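Local coordinates for fiber (Bovine adenovirus 4, PDB 4UE0), which forms the trimeric head domain at the tip of the viral capsid fibre and probably attaches the virus to its host-cell receptor, at residues Thr7-Arg12 / Gly24-Pro29; Tyr71-Gln76 / Ile83-Val88. All blocks are in the same frame, centred on the assembly; numbering follows the deposited sequence. Where two conformers were deposited one is given.

Contact 1 (Thr7-Arg12 / Gly24-Pro29); sequences TRQGSR and GWQIIP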
ATOM      1  N   THR A   7      -5.977   7.831  19.403  1.00 38.62           N
ATOM      2  CA  THR A   7      -4.830   7.364  18.527  1.00 36.79           C
ATOM      3  C   THR A   7      -3.591   8.218  18.746  1.00 37.86           C
ATOM      4  O   THR A   7      -3.662   9.439  18.996  1.00 45.83           O
ATOM      5  CB  THR A   7      -5.136   7.286  16.986  1.00 40.79           C
ATOM      6  OG1 THR A   7      -4.948   8.555  16.348  1.00 51.96           O
ATOM      7  CG2 THR A   7      -6.552   6.778  16.706  1.00 42.57           C
ATOM      8  N   ARG A   8      -2.458   7.537  18.652  1.00 36.28           N
ATOM      9  CA  ARG A   8      -1.155   8.121  18.874  1.00 32.90           C
ATOM     10  C   ARG A   8      -0.388   7.983  17.582  1.00 33.00           C
ATOM     11  O   ARG A   8      -0.494   6.943  16.936  1.00 32.31           O
ATOM     12  CB  ARG A   8      -0.414   7.326  19.948  1.00 30.18           C
ATOM     13  CG  ARG A   8      -1.271   6.946  21.136  1.00 34.37           C
ATOM     14  CD  ARG A   8      -0.376   6.434  22.244  1.00 38.38           C
ATOM     15  NE  ARG A   8      -0.694   5.067  22.630  1.00 48.82           N
ATOM     16  CZ  ARG A   8       0.194   4.195  23.104  1.00 45.39           C
ATOM     17  NH1 ARG A   8       1.481   4.540  23.253  1.00 44.44           N
ATOM     18  NH2 ARG A   8      -0.207   2.958  23.417  1.00 57.86           N
ATOM     19  N   GLN A   9       0.407   8.995  17.223  1.00 30.60           N
ATOM     20  CA  GLN A   9       1.208   8.894  16.002  1.00 27.28           C
ATOM     21  C   GLN A   9       2.467   9.748  16.059  1.00 28.13           C
ATOM     22  O   GLN A   9       2.587  10.647  16.915  1.00 37.44           O
ATOM     23  CB  GLN A   9       0.374   9.283  14.786  1.00 33.44           C
ATOM     24  CG  GLN A   9      -0.318  10.630  14.900  1.00 41.42           C
ATOM     25  CD  GLN A   9      -1.328  10.860  13.788  1.00 62.42           C
ATOM     26  OE1 GLN A   9      -1.319  10.178  12.755  1.00 72.82           O
ATOM     27  NE2 GLN A   9      -2.211  11.835  13.993  1.00 94.97           N
ATOM     28  N   GLY A  10       3.399   9.485  15.142  1.00 27.81           N
ATOM     29  CA  GLY A  10       4.639  10.261  15.093  1.00 25.98           C
ATOM     30  C   GLY A  10       5.449   9.961  13.862  1.00 22.82           C
ATOM     31  O   GLY A  10       5.045   9.172  13.015  1.00 23.29           O
ATOM     32  N   SER A  11       6.597  10.615  13.794  1.00 23.50           N
ATOM     33  CA  SER A  11       7.518  10.482  12.695  1.00 22.19           C
ATOM     34  C   SER A  11       8.952  10.413  13.182  1.00 20.24           C
ATOM     35  O   SER A  11       9.283  10.895  14.277  1.00 24.63           O
ATOM     36  CB  SER A  11       7.406  11.671  11.735  1.00 31.59           C
ATOM     37  OG  SER A  11       6.157  11.689  11.107  1.00 35.09           O
ATOM     38  N   ARG A  12       9.793   9.864  12.307  1.00 19.23           N
ATOM     39  CA  ARG A  12      11.226   9.804  12.541  1.00 21.05           C
ATOM     40  C   ARG A  12      11.919   9.834  11.192  1.00 19.14           C
ATOM     41  O   ARG A  12      11.658   9.000  10.325  1.00 20.12           O
ATOM     42  CB  ARG A  12      11.568   8.510  13.278  1.00 23.37           C
ATOM     43  CG  ARG A  12      13.043   8.164  13.370  1.00 22.81           C
ATOM     44  CD  ARG A  12      13.826   9.265  14.075  1.00 25.42           C
ATOM     45  NE  ARG A  12      15.250   8.959  14.054  1.00 28.13           N
ATOM     46  CZ  ARG A  12      15.833   8.068  14.850  1.00 26.20           C
ATOM     47  NH1 ARG A  12      15.134   7.417  15.781  1.00 29.07           N
ATOM     48  NH2 ARG A  12      17.127   7.822  14.712  1.00 32.38           N
ATOM     49  N   GLY A  24       6.870   6.913   9.552  1.00 15.37           N
ATOM     50  CA  GLY A  24       5.724   7.341  10.330  1.00 16.26           C
ATOM     51  C   GLY A  24       5.170   6.147  11.044  1.00 15.90           C
ATOM     52  O   GLY A  24       5.276   5.008  10.571  1.00 16.63           O
ATOM     53  N   TRP A  25       4.580   6.376  12.194  1.00 16.70           N
ATOM     54  CA  TRP A  25       3.954   5.304  12.949  1.00 18.60           C
ATOM     55  C   TRP A  25       2.652   5.785  13.549  1.00 19.78           C
ATOM     56  O   TRP A  25       2.458   7.003  13.777  1.00 21.61           O
ATOM     57  CB  TRP A  25       4.901   4.775  14.039  1.00 21.38           C
ATOM     58  CG  TRP A  25       5.297   5.815  15.054  1.00 22.87           C
ATOM     59  CD1 TRP A  25       6.416   6.633  15.029  1.00 23.32           C
ATOM     60  CD2 TRP A  25       4.572   6.171  16.231  1.00 28.02           C
ATOM     61  NE1 TRP A  25       6.405   7.464  16.122  1.00 27.91           N
ATOM     62  CE2 TRP A  25       5.287   7.203  16.872  1.00 27.31           C
ATOM     63  CE3 TRP A  25       3.381   5.719  16.809  1.00 29.27           C
ATOM     64  CZ2 TRP A  25       4.844   7.794  18.078  1.00 32.55           C
ATOM     65  CZ3 TRP A  25       2.936   6.308  18.005  1.00 33.78           C
ATOM     66  CH2 TRP A  25       3.670   7.327  18.627  1.00 38.18           C
ATOM     67  N   GLN A  26       1.740   4.830  13.763  1.00 19.76           N
ATOM     68  CA  GLN A  26       0.453   5.117  14.415  0.50 20.42           C
ATOM     69  C   GLN A  26       0.027   3.916  15.246  1.00 19.62           C
ATOM     70  O   GLN A  26       0.289   2.754  14.892  1.00 20.20           O
ATOM     71  CB  GLN A  26      -0.689   5.447  13.422  0.50 21.45           C
ATOM     72  CG  GLN A  26      -0.337   6.246  12.176  0.50 28.47           C
ATOM     73  CD  GLN A  26      -1.335   6.012  11.041  0.50 31.35           C
ATOM     74  OE1 GLN A  26      -0.962   5.928   9.862  0.50 30.98           O
ATOM     75  NE2 GLN A  26      -2.611   5.885  11.399  0.50 32.78           N
ATOM     76  N   ILE A  27      -0.626   4.208  16.365  1.00 20.83           N
ATOM     77  CA  ILE A  27      -1.315   3.205  17.171  1.00 21.09           C
ATOM     78  C   ILE A  27      -2.782   3.633  17.176  1.00 23.28           C
ATOM     79  O   ILE A  27      -3.110   4.741  17.596  1.00 24.86           O
ATOM     80  CB  ILE A  27      -0.775   3.101  18.603  1.00 22.06           C
ATOM     81  CG1 ILE A  27       0.708   2.780  18.554  1.00 22.27           C
ATOM     82  CG2 ILE A  27      -1.559   2.037  19.379  1.00 26.12           C
ATOM     83  CD1 ILE A  27       1.379   2.746  19.918  1.00 25.77           C
ATOM     84  N   ILE A  28      -3.636   2.742  16.700  1.00 21.96           N
ATOM     85  CA  ILE A  28      -5.057   2.994  16.664  1.00 22.08           C
ATOM     86  C   ILE A  28      -5.735   2.020  17.627  1.00 23.08           C
ATOM     87  O   ILE A  28      -5.893   0.864  17.311  1.00 23.57           O
ATOM     88  CB  ILE A  28      -5.601   2.855  15.233  1.00 23.02           C
ATOM     89  CG1 ILE A  28      -4.852   3.800  14.279  1.00 24.56           C
ATOM     90  CG2 ILE A  28      -7.093   3.141  15.216  1.00 27.52           C
ATOM     91  CD1 ILE A  28      -5.038   3.479  12.820  1.00 28.86           C
ATOM     92  N   PRO A  29      -6.080   2.491  18.838  1.00 30.01           N
ATOM     93  CA  PRO A  29      -6.706   1.619  19.819  1.00 28.86           C
ATOM     94  C   PRO A  29      -8.209   1.546  19.621  1.00 33.29           C
ATOM     95  O   PRO A  29      -8.828   2.527  19.178  1.00 32.94           O
ATOM     96  CB  PRO A  29      -6.353   2.284  21.153  1.00 34.19           C
ATOM     97  CG  PRO A  29      -6.149   3.725  20.827  1.00 36.66           C
ATOM     98  CD  PRO A  29      -5.890   3.860  19.350  1.00 34.32           C
TER
HETATM   99  O   HOH W   1       8.399   9.316  16.604  1.00 45.89           O
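The ends of a beta hairpin, strands 8-16 and 19-29, meet antiparallel at one margin of a four-stranded sheet in the fibre head's beta-sandwich. Backbone bonding comes in two hydrogen-bonded pairs. In the first, Ile-27 N gives a short, nearly straight bond to Arg-8 O (2.8 Å), in the plane of that carbonyl, and Arg-8 N returns one to Ile-27 O. In the second, Gly-10 N bonds Trp-25 O at 3.0 Å and Trp-25 N answers to Gly-10 O, each donor above the carbonyl plane it meets.

Face-on packing dominates the side with Arg-8, Trp-25 and Ile-27. Trp-25 holds CG between its backbone N and carbonyl carbon (chi1 61°), which, with chi2 near perpendicular, lays the indole flat over the backbone of Gln-9 and Gly-10. Gly-10 N lies 3.4 Å from Trp-25 CE2, above the ring system, and Gly-10 CA makes a CH-pi contact 3.8 Å from the centroid of the five-membered ring. Without a side chain, Gly-10 lets the ring come this close. Arg-8 bends at chi3 (-120°) and sets its guanidinium face on the delta methyl of Ile-27, whose CD1 lies over the group's centre, 3.7 Å from Arg-8 CZ. Ser-62 and Ile-63 pack against Trp-25 and Ile-27.

On the reverse face Gln-9 and Gln-26 run side by side with amide planes 52° apart, touching through Gln-9 CB and Gln-26 CG at 4.1 Å, while Ser-11 OG bonds Arg-33 of the second subunit. At the indole edge, in the ring plane, Trp-25 NE1 donates to a water at 2.8 Å, which donates to Ser-11 O at 2.9 Å.

Contact 2 (Tyr71-Gln76 / Ile83-Val88); sequences YASCTQ and IKTYGV
Packing is tightest on the face carrying Ala-72, Cys-74, Gln-76, Tyr-86 and Val-88. Cys-74 SG, set between its backbone N and carbonyl carbon (chi1 66°), touches Val-88 CG2 at 3.7 Å and Tyr-86 CB at 4.0 Å, and lies obliquely to the phenol ring. Trp-114 and Phe-101 pack on Cys-74 and Val-88. Gln-76, extended beyond CG, crosses the same ring obliquely, amide and ring planes 65° apart, its CG 3.8 Å from Tyr-86 CE1; Gln-76 OE1 lies 2.6 Å from Tyr-86 OH, at best a weak and unsettled hydrogen bond. OE1 accepts from Glu-106 N and NE2 bonds Ile-109 O, fixing the amide at both ends. The strands form an antiparallel hairpin at the margin of the second sheet of the beta-sandwich, with six backbone bonds, the straightest from Tyr-86 N to Cys-74 O (2.8 Å, 176° at the hydrogen). Lys-84, at the exposed end of this same face, is looser: CG rests over one Tyr-86 face, offset toward the rim, and the chain then leads away from strand 70-77. On the reverse face Thr-75 CG2 meets Thr-85 OG1 at 3.7 Å. There Tyr-71 OH, 3.6 Å from Gly-87 CA, bonds Thr-75 OG1 of the third subunit.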
ATOM      1  N   TYR A  71       6.020  -6.895   8.372  1.00 10.54           N
ATOM      2  CA  TYR A  71       6.397  -7.352   7.037  1.00 10.20           C
ATOM      3  C   TYR A  71       5.606  -6.553   6.005  1.00  9.69           C
ATOM      4  O   TYR A  71       4.386  -6.530   6.013  1.00 11.07           O
ATOM      5  CB  TYR A  71       6.155  -8.884   6.852  1.00 10.40           C
ATOM      6  CG  TYR A  71       6.452  -9.304   5.445  1.00  9.96           C
ATOM      7  CD1 TYR A  71       7.766  -9.303   4.944  1.00 10.06           C
ATOM      8  CD2 TYR A  71       5.433  -9.543   4.564  1.00  9.87           C
ATOM      9  CE1 TYR A  71       8.033  -9.534   3.622  1.00 10.36           C
ATOM     10  CE2 TYR A  71       5.684  -9.799   3.223  1.00 10.69           C
ATOM     11  CZ  TYR A  71       6.986  -9.746   2.731  1.00 10.02           C
ATOM     12  OH  TYR A  71       7.257  -9.930   1.401  1.00 11.41           O
ATOM     13  N   ALA A  72       6.328  -5.944   5.062  1.00  9.15           N
ATOM     14  CA  ALA A  72       5.749  -5.188   3.957  1.00  9.32           C
ATOM     15  C   ALA A  72       6.536  -5.474   2.694  1.00  9.02           C
ATOM     16  O   ALA A  72       7.461  -6.285   2.697  1.00 10.25           O
ATOM     17  CB  ALA A  72       5.737  -3.699   4.277  1.00 10.75           C
ATOM     18  N   SER A  73       6.183  -4.844   1.579  1.00  9.92           N
ATOM     19  CA  SER A  73       6.957  -4.948   0.359  1.00 10.18           C
ATOM     20  C   SER A  73       7.112  -3.590  -0.285  1.00  9.04           C
ATOM     21  O   SER A  73       6.345  -2.654  -0.014  1.00 10.05           O
ATOM     22  CB  SER A  73       6.370  -5.932  -0.645  1.00 15.11           C
ATOM     23  OG  SER A  73       5.185  -5.405  -1.201  1.00 20.59           O
ATOM     24  N   CYS A  74       8.118  -3.479  -1.125  1.00  9.20           N
ATOM     25  CA  CYS A  74       8.369  -2.295  -1.912  1.00  9.33           C
ATOM     26  C   CYS A  74       8.977  -2.696  -3.222  1.00  9.21           C
ATOM     27  O   CYS A  74       9.282  -3.876  -3.439  1.00 10.09           O
ATOM     28  CB  CYS A  74       9.256  -1.313  -1.131  1.00 10.65           C
ATOM     29  SG  CYS A  74      10.912  -1.908  -0.821  1.00 11.71           S
ATOM     30  N   THR A  75       9.172  -1.723  -4.122  1.00  9.54           N
ATOM     31  CA  THR A  75       9.725  -2.007  -5.437  1.00  9.40           C
ATOM     32  C   THR A  75      10.754  -0.963  -5.839  1.00  9.58           C
ATOM     33  O   THR A  75      10.797   0.145  -5.325  1.00 10.26           O
ATOM     34  CB  THR A  75       8.638  -2.060  -6.532  1.00 10.96           C
ATOM     35  OG1 THR A  75       8.102  -0.750  -6.767  1.00 11.78           O
ATOM     36  CG2 THR A  75       7.523  -3.059  -6.194  1.00 11.35           C
ATOM     37  N   GLN A  76      11.554  -1.374  -6.818  1.00  9.94           N
ATOM     38  CA  GLN A  76      12.345  -0.446  -7.634  1.00 10.11           C
ATOM     39  C   GLN A  76      12.123  -0.772  -9.113  1.00 11.24           C
ATOM     40  O   GLN A  76      11.929  -1.927  -9.485  1.00 11.75           O
ATOM     41  CB  GLN A  76      13.845  -0.563  -7.364  1.00 10.93           C
ATOM     42  CG  GLN A  76      14.258  -0.082  -5.991  1.00 11.23           C
ATOM     43  CD  GLN A  76      15.740  -0.245  -5.795  1.00 11.44           C
ATOM     44  OE1 GLN A  76      16.281  -1.352  -5.902  1.00 12.18           O
ATOM     45  NE2 GLN A  76      16.439   0.854  -5.543  1.00 12.66           N
ATOM     46  N   ILE A  83      10.594  -4.521 -12.976  1.00 14.25           N
ATOM     47  CA  ILE A  83      10.289  -4.163 -11.589  1.00 12.65           C
ATOM     48  C   ILE A  83      10.795  -5.244 -10.664  1.00 13.36           C
ATOM     49  O   ILE A  83      10.470  -6.407 -10.841  1.00 14.66           O
ATOM     50  CB  ILE A  83       8.775  -3.991 -11.387  1.00 12.98           C
ATOM     51  CG1 ILE A  83       8.204  -2.965 -12.385  1.00 12.88           C
ATOM     52  CG2 ILE A  83       8.501  -3.567  -9.955  1.00 13.36           C
ATOM     53  CD1 ILE A  83       8.851  -1.585 -12.296  1.00 12.57           C
ATOM     54  N   LYS A  84      11.601  -4.841  -9.687  1.00 11.96           N
ATOM     55  CA  LYS A  84      12.043  -5.739  -8.633  1.00 12.07           C
ATOM     56  C   LYS A  84      11.217  -5.461  -7.391  1.00 10.72           C
ATOM     57  O   LYS A  84      11.092  -4.306  -6.979  1.00 11.14           O
ATOM     58  CB  LYS A  84      13.541  -5.537  -8.306  1.00 15.20           C
ATOM     59  CG  LYS A  84      14.066  -6.474  -7.226  1.00 23.29           C
ATOM     60  CD  LYS A  84      14.508  -7.838  -7.699  1.00 34.50           C
ATOM     61  CE  LYS A  84      15.450  -8.442  -6.657  1.00 41.44           C
ATOM     62  NZ  LYS A  84      16.104  -9.700  -7.107  1.00 52.31           N
ATOM     63  N   THR A  85      10.647  -6.513  -6.818  1.00 10.84           N
ATOM     64  CA  THR A  85       9.898  -6.434  -5.561  1.00 11.01           C
ATOM     65  C   THR A  85      10.763  -6.963  -4.426  1.00 10.31           C
ATOM     66  O   THR A  85      11.402  -8.001  -4.551  1.00 12.11           O
ATOM     67  CB  THR A  85       8.595  -7.222  -5.667  1.00 11.51           C
ATOM     68  OG1 THR A  85       7.835  -6.717  -6.763  1.00 11.67           O
ATOM     69  CG2 THR A  85       7.765  -7.092  -4.412  1.00 11.80           C
ATOM     70  N   TYR A  86      10.799  -6.220  -3.324  1.00  9.85           N
ATOM     71  CA  TYR A  86      11.545  -6.558  -2.120  1.00  9.59           C
ATOM     72  C   TYR A  86      10.628  -6.752  -0.954  1.00  9.37           C
ATOM     73  O   TYR A  86       9.699  -5.954  -0.755  1.00 11.26           O
ATOM     74  CB  TYR A  86      12.539  -5.460  -1.759  1.00 10.19           C
ATOM     75  CG  TYR A  86      13.475  -5.087  -2.871  1.00 11.33           C
ATOM     76  CD1 TYR A  86      13.133  -4.083  -3.768  1.00 11.51           C
ATOM     77  CD2 TYR A  86      14.712  -5.696  -3.028  1.00 12.32           C
ATOM     78  CE1 TYR A  86      13.962  -3.696  -4.782  1.00 12.29           C
ATOM     79  CE2 TYR A  86      15.562  -5.323  -4.067  1.00 13.38           C
ATOM     80  CZ  TYR A  86      15.195  -4.318  -4.925  1.00 12.91           C
ATOM     81  OH  TYR A  86      16.047  -3.953  -5.957  1.00 14.66           O
ATOM     82  N   GLY A  87      10.893  -7.796  -0.183  1.00  9.84           N
ATOM     83  CA  GLY A  87      10.280  -7.932   1.113  1.00  9.57           C
ATOM     84  C   GLY A  87      10.992  -7.048   2.127  1.00  9.54           C
ATOM     85  O   GLY A  87      12.216  -6.903   2.064  1.00 10.73           O
ATOM     86  N   VAL A  88      10.232  -6.447   3.035  1.00  9.50           N
ATOM     87  CA  VAL A  88      10.749  -5.530   4.045  1.00  8.83           C
ATOM     88  C   VAL A  88      10.313  -6.050   5.414  1.00  9.74           C
ATOM     89  O   VAL A  88       9.133  -6.176   5.674  1.00 10.46           O
ATOM     90  CB  VAL A  88      10.199  -4.108   3.854  1.00  9.60           C
ATOM     91  CG1 VAL A  88      10.932  -3.174   4.806  1.00 11.27           C
ATOM     92  CG2 VAL A  88      10.330  -3.632   2.417  1.00  9.94           C
TER

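Each contact belongs to a hairpin, but the hairpins lie in different sheets of the same head domain, on opposite sides of the chain's centre; the contact centres are about 23 Å apart and the two do not touch. Contact 1 is nearer the surface: a buried tryptophan lies on the neighbouring strand's backbone, an isoleucine methyl lies under an exposed arginine, and a water joins in. Contact 2 is mostly buried, with cysteine and valine packed against the other sheet, a tyrosine buried beside them and an amide satisfied by loop backbone. Both have a trimer side. For 7-12/24-29 it includes a serine-arginine hydrogen bond, whereas 71-76/83-88 meets both other subunits through hydroxyls and close packing.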